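Side-chain contacts in Crh-like protein 5 (PDB 6IBU), which cleaves chitin and transfers the chains to 1,6-beta-glucan or to other chitin, cross-linking the polysaccharides of the fungal cell wall and septa: residues R161-N166 with T172-T177; T113-K118 with T123-T128; S20-D25 with D33-T38. All coordinates share one frame; numbering follows the deposited sequence.

Contact 1 (R161-N166 with T172-T177); sequences RTLTYN and TRFPQT
Y165 and F174 meet at the densest point of this contact, their side chains crossing at about a right angle. CB of Y165 sits over one face of the F174 ring in a CH-pi contact, 4.2 Å from the ring centroid and 13° off its normal. Further along, CD2 of Y165 comes to 3.5 Å from CD2 of F174; the two rings lie obliquely, planes at 51°. With CG anti to the backbone N (chi1 -167°), the F174 ring comes against the Y165 backbone, CD1 of F174 lying 3.4 Å from CA of Y165, and its rim atom CE1 approaches O of L163 at 3.5 Å in the plane of the ring. Beside it CD2 of L163 reaches toward CD on the proline ring of P175, 4.1 Å away. No hydrogen bond joins the two segments.

The packing is looser toward the outer part of the ring of Y165, a partly exposed residue, where CE2 lies 3.8 Å from NE2 of Q176. The amide is held at both ends: NE2 donates to O of F174 in its own segment (3.1 Å), and OE1 of Q176 accepts from the backbone N of W239.

The contact joins the end of strand 158-164 to the loop leading into strand 179-187. Strand 150-155 flanks it, with V151 against F174 and W153 against L163, while Y115 of strand 110-116 packs on L163 and P175 from the other sheet.

Contact 2 (T113-K118 with T123-T128); sequences TNYFGK and TYDRGT
T113 and T128 form an antiparallel hydrogen-bonded pair, with N of T113 donating to O of T128 at 2.7 Å and N of T128 returning a bond to O of T113 at 3.1 Å. The T113 hydroxyl adds a third: chi1 of 60° sets OG1 between the backbone N and the carbonyl carbon, from where it donates to O of T128 at 2.9 Å. That carbonyl oxygen is thus gripped twice by one residue, the backbone N-H arriving nearly straight on and the hydroxyl tilted 25° from the carbonyl plane. Beyond the pair, the backbones continue through CA-H...O contacts, including CA of N114 to O of R126 at 3.3 Å.

Further along, R126 lies against the strand, with CB over one face of the Y115 ring. Its guanidinium group lies by the F116 ring but is modelled too close for its exact placement to be trusted. The ND2 end of the N114 amide makes a weak bond of 3.4 Å to OH of Y124, a poorly ordered residue whose hydroxyl is also bonded to Q112.

An outer layer holds these groups. The R126 chain bends back at chi3 (-84°), and NH1 donates to O of T123 at 2.7 Å, tying the arginine to its own loop. NH1 of R161 binds both OG1 of T113 and O of R126.

This is a beta hairpin with a long connection, joining strands 110-116 and 128-131 at the edge of the seven-stranded sheet of the GH16 jelly roll. F116 and N114 lie close to E98 and E102, the probable nucleophile and proton donor, which places the hairpin beside the chitin-binding cleft.

Contact 3 (S20-D25 with D33-T38); sequences STYTAD and DQWEVT
Between the two sheets of the GH16 beta sandwich, Y22 from strand 21-25 of one sheet meets W35 from strand 35-39, an outermost strand of the other. The link is a single hydrogen bond, NE1 of W35 donating to OH of Y22 at 2.7 Å. It is short but bent, with an N-H...O angle of 140°, and the hydroxyl lies somewhat out of the indole plane. Y22 has CG anti to its main-chain N (chi1 168°), which extends the phenol toward the other segment, whereas W35 reaches it mainly through the pyrrole edge of its indole. The side chains meet obliquely, the phenol ring and the five-membered ring being inclined at 56° with centroids 5.8 Å apart.

Q34 supplies a second, lighter touch. Its side chain runs past Y22 in the opposite direction, and OE1 comes to the edge of the phenol ring, 3.7 Å from CE1 of Y22. The amide is steeply inclined to the ring.

Around this pair F66 meets the ring of Y22, while I62, L181, L183 and V219 pack on the W35 side chain.

Both Y22 and W35 are buried, and their bond satisfies the indole N-H beside the apolar side chains that pack on W35. The phenol oxygen acts as acceptor towards W35, and a glycerol, probably from the crystallisation liquor, lies about 3 Å from the Y22 side chain at the nearest atoms. The directional bond sets the pyrrole edge of W35 against the phenol oxygen of Y22 across the sandwich.

Overall arrangement
Contacts 1 and 2 adjoin, their centres 10 Å apart, and are joined by polar links: NH1 of R161 to O of R126 (2.8 Å) and NZ of K118 to O of T172 (3.0 Å), both probable hydrogen bonds. Both come close to the catalytic centre, the side chains of F116 and P175 lying about 4 Å and 6 Å from that of E98, the probable nucleophile. Contact 3 is remote, its centre about 25 Å from that of contact 1 and 26 Å from that of contact 2, on the opposite side of the chain's centre from the latter. Even so, the W35 side chain is about 7 Å from that of the chitin-binding R182.

Contact 1 (R161-N166 with T172-T177)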
# COMPACT_ATOMS: atom_id res chain seq x y z
N ARG A 161 -5.56 -10.74 9.72
CA ARG A 161 -6.91 -10.39 9.24
C ARG A 161 -7.23 -11.12 7.95
O ARG A 161 -6.38 -11.15 7.08
CB ARG A 161 -7.01 -8.90 8.97
CG ARG A 161 -8.40 -8.46 8.53
CD ARG A 161 -8.46 -6.96 8.43
NE ARG A 161 -9.76 -6.55 7.96
CZ ARG A 161 -10.09 -5.31 7.65
NH1 ARG A 161 -9.19 -4.34 7.78
NH2 ARG A 161 -11.31 -5.06 7.22
N THR A 162 -8.48 -11.56 7.81
CA THR A 162 -9.02 -12.11 6.55
C THR A 162 -10.29 -11.35 6.16
O THR A 162 -11.22 -11.30 6.96
CB THR A 162 -9.33 -13.61 6.68
OG1 THR A 162 -8.12 -14.32 6.95
CG2 THR A 162 -9.94 -14.14 5.40
N LEU A 163 -10.31 -10.82 4.95
CA LEU A 163 -11.53 -10.26 4.32
C LEU A 163 -11.99 -11.26 3.26
O LEU A 163 -11.29 -11.46 2.29
CB LEU A 163 -11.19 -8.90 3.70
CG LEU A 163 -12.26 -8.35 2.78
CD1 LEU A 163 -13.47 -7.96 3.60
CD2 LEU A 163 -11.72 -7.20 1.95
N THR A 164 -13.13 -11.91 3.48
CA THR A 164 -13.72 -12.85 2.49
C THR A 164 -14.52 -12.00 1.50
O THR A 164 -14.97 -10.89 1.85
CB THR A 164 -14.54 -13.96 3.15
OG1 THR A 164 -15.75 -13.36 3.63
CG2 THR A 164 -13.80 -14.62 4.28
N TYR A 165 -14.65 -12.50 0.29
CA TYR A 165 -15.35 -11.82 -0.83
C TYR A 165 -16.75 -11.43 -0.36
O TYR A 165 -17.14 -10.29 -0.62
CB TYR A 165 -15.30 -12.75 -2.04
CG TYR A 165 -15.95 -12.20 -3.28
CD1 TYR A 165 -17.30 -12.35 -3.49
CD2 TYR A 165 -15.19 -11.57 -4.25
CE1 TYR A 165 -17.91 -11.85 -4.63
CE2 TYR A 165 -15.78 -11.08 -5.41
CZ TYR A 165 -17.15 -11.20 -5.58
OH TYR A 165 -17.75 -10.72 -6.70
N ASN A 166 -17.47 -12.32 0.32
CA ASN A 166 -18.85 -12.06 0.83
C ASN A 166 -18.83 -10.95 1.89
O ASN A 166 -19.82 -10.19 1.93
CB ASN A 166 -19.53 -13.31 1.41
CG ASN A 166 -20.70 -12.95 2.31
OD1 ASN A 166 -20.54 -12.87 3.53
ND2 ASN A 166 -21.85 -12.67 1.73
N THR A 172 -19.39 -6.77 -3.92
CA THR A 172 -19.51 -5.45 -4.60
C THR A 172 -18.34 -4.54 -4.22
O THR A 172 -18.08 -3.63 -4.99
CB THR A 172 -20.84 -4.73 -4.30
OG1 THR A 172 -20.97 -4.39 -2.92
CG2 THR A 172 -22.06 -5.52 -4.70
N ARG A 173 -17.69 -4.74 -3.06
CA ARG A 173 -16.58 -3.85 -2.63
C ARG A 173 -15.31 -4.66 -2.35
O ARG A 173 -14.41 -4.16 -1.67
CB ARG A 173 -17.05 -2.99 -1.44
CG ARG A 173 -18.14 -2.00 -1.79
CD ARG A 173 -17.61 -0.90 -2.65
NE ARG A 173 -18.60 0.11 -3.03
CZ ARG A 173 -19.36 0.06 -4.12
NH1 ARG A 173 -19.29 -0.98 -4.94
NH2 ARG A 173 -20.20 1.05 -4.40
N PHE A 174 -15.18 -5.87 -2.89
CA PHE A 174 -13.97 -6.71 -2.77
C PHE A 174 -12.91 -6.19 -3.74
O PHE A 174 -13.20 -6.02 -4.92
CB PHE A 174 -14.29 -8.17 -3.05
CG PHE A 174 -13.19 -9.11 -2.67
CD1 PHE A 174 -12.96 -9.42 -1.34
CD2 PHE A 174 -12.35 -9.64 -3.63
CE1 PHE A 174 -11.92 -10.27 -0.99
CE2 PHE A 174 -11.33 -10.51 -3.28
CZ PHE A 174 -11.12 -10.82 -1.97
N PRO A 175 -11.67 -5.89 -3.29
CA PRO A 175 -10.60 -5.47 -4.21
C PRO A 175 -10.35 -6.57 -5.25
O PRO A 175 -10.08 -7.65 -4.84
CB PRO A 175 -9.39 -5.27 -3.31
CG PRO A 175 -10.00 -4.99 -1.95
CD PRO A 175 -11.23 -5.87 -1.90
N GLN A 176 -10.53 -6.30 -6.54
CA GLN A 176 -10.51 -7.38 -7.54
C GLN A 176 -10.12 -6.84 -8.91
O GLN A 176 -10.49 -7.47 -9.90
CB GLN A 176 -11.87 -8.07 -7.63
CG GLN A 176 -13.00 -7.13 -8.03
CD GLN A 176 -14.33 -7.85 -7.91
OE1 GLN A 176 -14.72 -8.63 -8.77
NE2 GLN A 176 -15.04 -7.58 -6.82
N THR A 177 -9.41 -5.74 -8.96
CA THR A 177 -8.88 -5.19 -10.23
C THR A 177 -7.37 -5.11 -10.09
O THR A 177 -6.87 -5.17 -8.98
CB THR A 177 -9.54 -3.84 -10.53
OG1 THR A 177 -9.37 -2.99 -9.40
CG2 THR A 177 -11.01 -3.99 -10.85

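Contact 2 (T113-K118 with T123-T128)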
# COMPACT_ATOMS: atom_id res chain seq x y z
N THR A 113 -4.93 -2.17 9.46
CA THR A 113 -5.23 -2.82 8.17
C THR A 113 -6.42 -2.10 7.57
O THR A 113 -7.25 -1.60 8.29
CB THR A 113 -5.47 -4.33 8.29
OG1 THR A 113 -6.58 -4.57 9.17
CG2 THR A 113 -4.24 -5.10 8.73
N ASN A 114 -6.49 -2.06 6.26
CA ASN A 114 -7.60 -1.33 5.62
C ASN A 114 -7.84 -1.82 4.20
O ASN A 114 -6.93 -2.37 3.58
CB ASN A 114 -7.30 0.15 5.57
CG ASN A 114 -8.44 0.93 6.17
OD1 ASN A 114 -9.55 0.92 5.66
ND2 ASN A 114 -8.15 1.55 7.29
N TYR A 115 -9.03 -1.57 3.70
CA TYR A 115 -9.35 -1.82 2.28
C TYR A 115 -10.47 -0.87 1.89
O TYR A 115 -11.20 -0.41 2.78
CB TYR A 115 -9.69 -3.29 2.06
CG TYR A 115 -11.12 -3.64 2.37
CD1 TYR A 115 -11.52 -3.92 3.67
CD2 TYR A 115 -12.07 -3.62 1.37
CE1 TYR A 115 -12.84 -4.22 3.95
CE2 TYR A 115 -13.39 -3.93 1.63
CZ TYR A 115 -13.77 -4.24 2.92
OH TYR A 115 -15.06 -4.52 3.19
N PHE A 116 -10.53 -0.58 0.60
CA PHE A 116 -11.63 0.13 -0.10
C PHE A 116 -11.99 -0.71 -1.32
O PHE A 116 -11.09 -1.31 -1.93
CB PHE A 116 -11.21 1.54 -0.50
CG PHE A 116 -10.83 2.39 0.68
CD1 PHE A 116 -11.82 3.02 1.43
CD2 PHE A 116 -9.52 2.49 1.11
CE1 PHE A 116 -11.48 3.82 2.51
CE2 PHE A 116 -9.19 3.23 2.24
CZ PHE A 116 -10.18 3.91 2.93
N GLY A 117 -13.28 -0.78 -1.62
CA GLY A 117 -13.80 -1.22 -2.92
C GLY A 117 -14.20 -0.01 -3.74
O GLY A 117 -15.01 0.78 -3.25
N LYS A 118 -13.62 0.16 -4.92
CA LYS A 118 -14.09 1.15 -5.94
C LYS A 118 -14.15 2.55 -5.34
O LYS A 118 -15.06 3.32 -5.73
CB LYS A 118 -15.46 0.76 -6.49
CG LYS A 118 -15.50 -0.64 -7.07
CD LYS A 118 -16.80 -0.97 -7.71
CE LYS A 118 -16.74 -2.26 -8.49
NZ LYS A 118 -16.75 -3.46 -7.62
N THR A 123 -18.71 3.62 4.68
CA THR A 123 -18.65 3.11 6.08
C THR A 123 -17.20 3.21 6.56
O THR A 123 -16.37 3.76 5.82
CB THR A 123 -19.22 1.68 6.20
N TYR A 124 -16.91 2.72 7.78
CA TYR A 124 -15.54 2.47 8.28
C TYR A 124 -15.48 1.07 8.91
O TYR A 124 -14.94 0.91 10.04
CB TYR A 124 -15.07 3.55 9.26
CG TYR A 124 -13.57 3.62 9.35
CD1 TYR A 124 -12.85 2.73 10.14
CD2 TYR A 124 -12.86 4.55 8.60
CE1 TYR A 124 -11.47 2.78 10.21
CE2 TYR A 124 -11.48 4.61 8.66
CZ TYR A 124 -10.79 3.73 9.47
OH TYR A 124 -9.43 3.81 9.52
N ASP A 125 -16.02 0.09 8.18
CA ASP A 125 -15.95 -1.38 8.43
C ASP A 125 -14.67 -1.92 7.78
O ASP A 125 -14.45 -3.15 7.82
CB ASP A 125 -17.22 -2.05 7.90
CG ASP A 125 -17.23 -2.26 6.39
OD1 ASP A 125 -16.66 -3.28 5.95
OD2 ASP A 125 -17.81 -1.41 5.66
N ARG A 126 -13.89 -1.03 7.17
CA ARG A 126 -12.75 -1.30 6.28
C ARG A 126 -11.47 -1.42 7.13
O ARG A 126 -10.61 -2.15 6.72
CB ARG A 126 -12.66 -0.18 5.24
CG ARG A 126 -13.97 0.03 4.48
CD ARG A 126 -13.95 1.22 3.54
NE ARG A 126 -14.26 2.48 4.22
CZ ARG A 126 -13.37 3.24 4.87
NH1 ARG A 126 -13.75 4.36 5.46
NH2 ARG A 126 -12.09 2.89 4.90
N GLY A 127 -11.43 -0.74 8.29
CA GLY A 127 -10.23 -0.57 9.14
C GLY A 127 -10.26 -1.47 10.37
O GLY A 127 -11.28 -1.52 11.06
N THR A 128 -9.14 -2.13 10.64
CA THR A 128 -8.90 -3.01 11.81
C THR A 128 -7.48 -2.75 12.31
O THR A 128 -6.56 -2.82 11.50
CB THR A 128 -9.05 -4.48 11.41
OG1 THR A 128 -10.43 -4.73 11.14
CG2 THR A 128 -8.55 -5.44 12.46

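Contact 3 (S20-D25 with D33-T38)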
# COMPACT_ATOMS: atom_id res chain seq x y z
N SER A 20 5.69 -14.27 -12.96
CA SER A 20 4.94 -14.85 -11.82
C SER A 20 5.51 -14.29 -10.52
O SER A 20 4.77 -14.23 -9.54
CB SER A 20 4.91 -16.35 -11.88
OG SER A 20 6.14 -16.89 -11.43
N THR A 21 6.77 -13.84 -10.52
CA THR A 21 7.48 -13.34 -9.31
C THR A 21 8.28 -12.07 -9.62
O THR A 21 8.94 -12.03 -10.65
CB THR A 21 8.40 -14.42 -8.74
OG1 THR A 21 7.57 -15.47 -8.25
CG2 THR A 21 9.27 -13.92 -7.61
N TYR A 22 8.24 -11.09 -8.72
CA TYR A 22 9.13 -9.91 -8.69
C TYR A 22 9.71 -9.77 -7.28
O TYR A 22 8.98 -9.85 -6.33
CB TYR A 22 8.37 -8.65 -9.10
CG TYR A 22 9.14 -7.40 -8.82
CD1 TYR A 22 10.04 -6.91 -9.75
CD2 TYR A 22 9.01 -6.73 -7.62
CE1 TYR A 22 10.77 -5.76 -9.52
CE2 TYR A 22 9.73 -5.58 -7.36
CZ TYR A 22 10.63 -5.11 -8.30
OH TYR A 22 11.36 -4.00 -8.03
N THR A 23 11.03 -9.64 -7.17
CA THR A 23 11.76 -9.45 -5.89
C THR A 23 12.74 -8.29 -6.08
O THR A 23 13.35 -8.16 -7.14
CB THR A 23 12.45 -10.73 -5.41
OG1 THR A 23 13.38 -11.15 -6.41
CG2 THR A 23 11.51 -11.87 -5.12
N ALA A 24 12.83 -7.43 -5.07
CA ALA A 24 13.78 -6.30 -4.98
C ALA A 24 14.38 -6.37 -3.59
O ALA A 24 13.62 -6.36 -2.63
CB ALA A 24 13.06 -5.01 -5.24
N ASP A 25 15.69 -6.57 -3.50
CA ASP A 25 16.50 -6.26 -2.30
C ASP A 25 16.86 -4.78 -2.40
O ASP A 25 17.53 -4.39 -3.34
CB ASP A 25 17.69 -7.22 -2.24
CG ASP A 25 18.45 -7.21 -0.91
OD1 ASP A 25 18.09 -6.40 -0.03
OD2 ASP A 25 19.41 -8.02 -0.77
N ASP A 33 14.56 0.10 -10.33
CA ASP A 33 14.39 -0.05 -11.80
C ASP A 33 12.92 -0.01 -12.22
O ASP A 33 12.60 0.76 -13.12
CB ASP A 33 15.04 -1.34 -12.27
CG ASP A 33 16.53 -1.16 -12.51
OD1 ASP A 33 17.00 0.01 -12.44
OD2 ASP A 33 17.21 -2.18 -12.75
N GLN A 34 12.05 -0.82 -11.61
CA GLN A 34 10.65 -0.97 -12.09
C GLN A 34 9.73 -0.14 -11.19
O GLN A 34 8.56 -0.51 -11.06
CB GLN A 34 10.33 -2.46 -12.17
CG GLN A 34 11.27 -3.17 -13.14
CD GLN A 34 10.95 -4.62 -13.38
OE1 GLN A 34 11.77 -5.51 -13.12
NE2 GLN A 34 9.76 -4.89 -13.90
N TRP A 35 10.27 0.92 -10.58
CA TRP A 35 9.54 1.83 -9.67
C TRP A 35 9.64 3.27 -10.17
O TRP A 35 10.64 3.61 -10.83
CB TRP A 35 10.10 1.74 -8.25
CG TRP A 35 9.96 0.41 -7.58
CD1 TRP A 35 10.73 -0.70 -7.77
CD2 TRP A 35 9.01 0.06 -6.55
NE1 TRP A 35 10.32 -1.71 -6.94
CE2 TRP A 35 9.26 -1.27 -6.19
CE3 TRP A 35 7.96 0.74 -5.92
CZ2 TRP A 35 8.50 -1.95 -5.24
CZ3 TRP A 35 7.22 0.09 -4.97
CH2 TRP A 35 7.49 -1.24 -4.64
N GLU A 36 8.64 4.08 -9.86
CA GLU A 36 8.59 5.54 -10.15
C GLU A 36 8.66 6.23 -8.79
O GLU A 36 7.89 5.80 -7.91
CB GLU A 36 7.34 5.81 -11.01
CG GLU A 36 6.74 7.21 -10.91
CD GLU A 36 5.30 7.34 -11.45
OE1 GLU A 36 4.61 6.29 -11.59
OE2 GLU A 36 4.85 8.49 -11.74
N VAL A 37 9.62 7.15 -8.60
CA VAL A 37 9.67 7.99 -7.39
C VAL A 37 8.73 9.12 -7.68
O VAL A 37 8.93 10.08 -8.41
CB VAL A 37 11.02 8.57 -6.99
CG1 VAL A 37 10.85 9.44 -5.74
CG2 VAL A 37 12.05 7.48 -6.78
N THR A 38 7.65 8.89 -7.10
CA THR A 38 6.52 9.60 -7.63
C THR A 38 6.26 10.84 -6.78
O THR A 38 5.49 11.64 -7.20
CB THR A 38 5.45 8.55 -7.71
OG1 THR A 38 4.28 9.16 -8.21
CG2 THR A 38 5.22 7.95 -6.34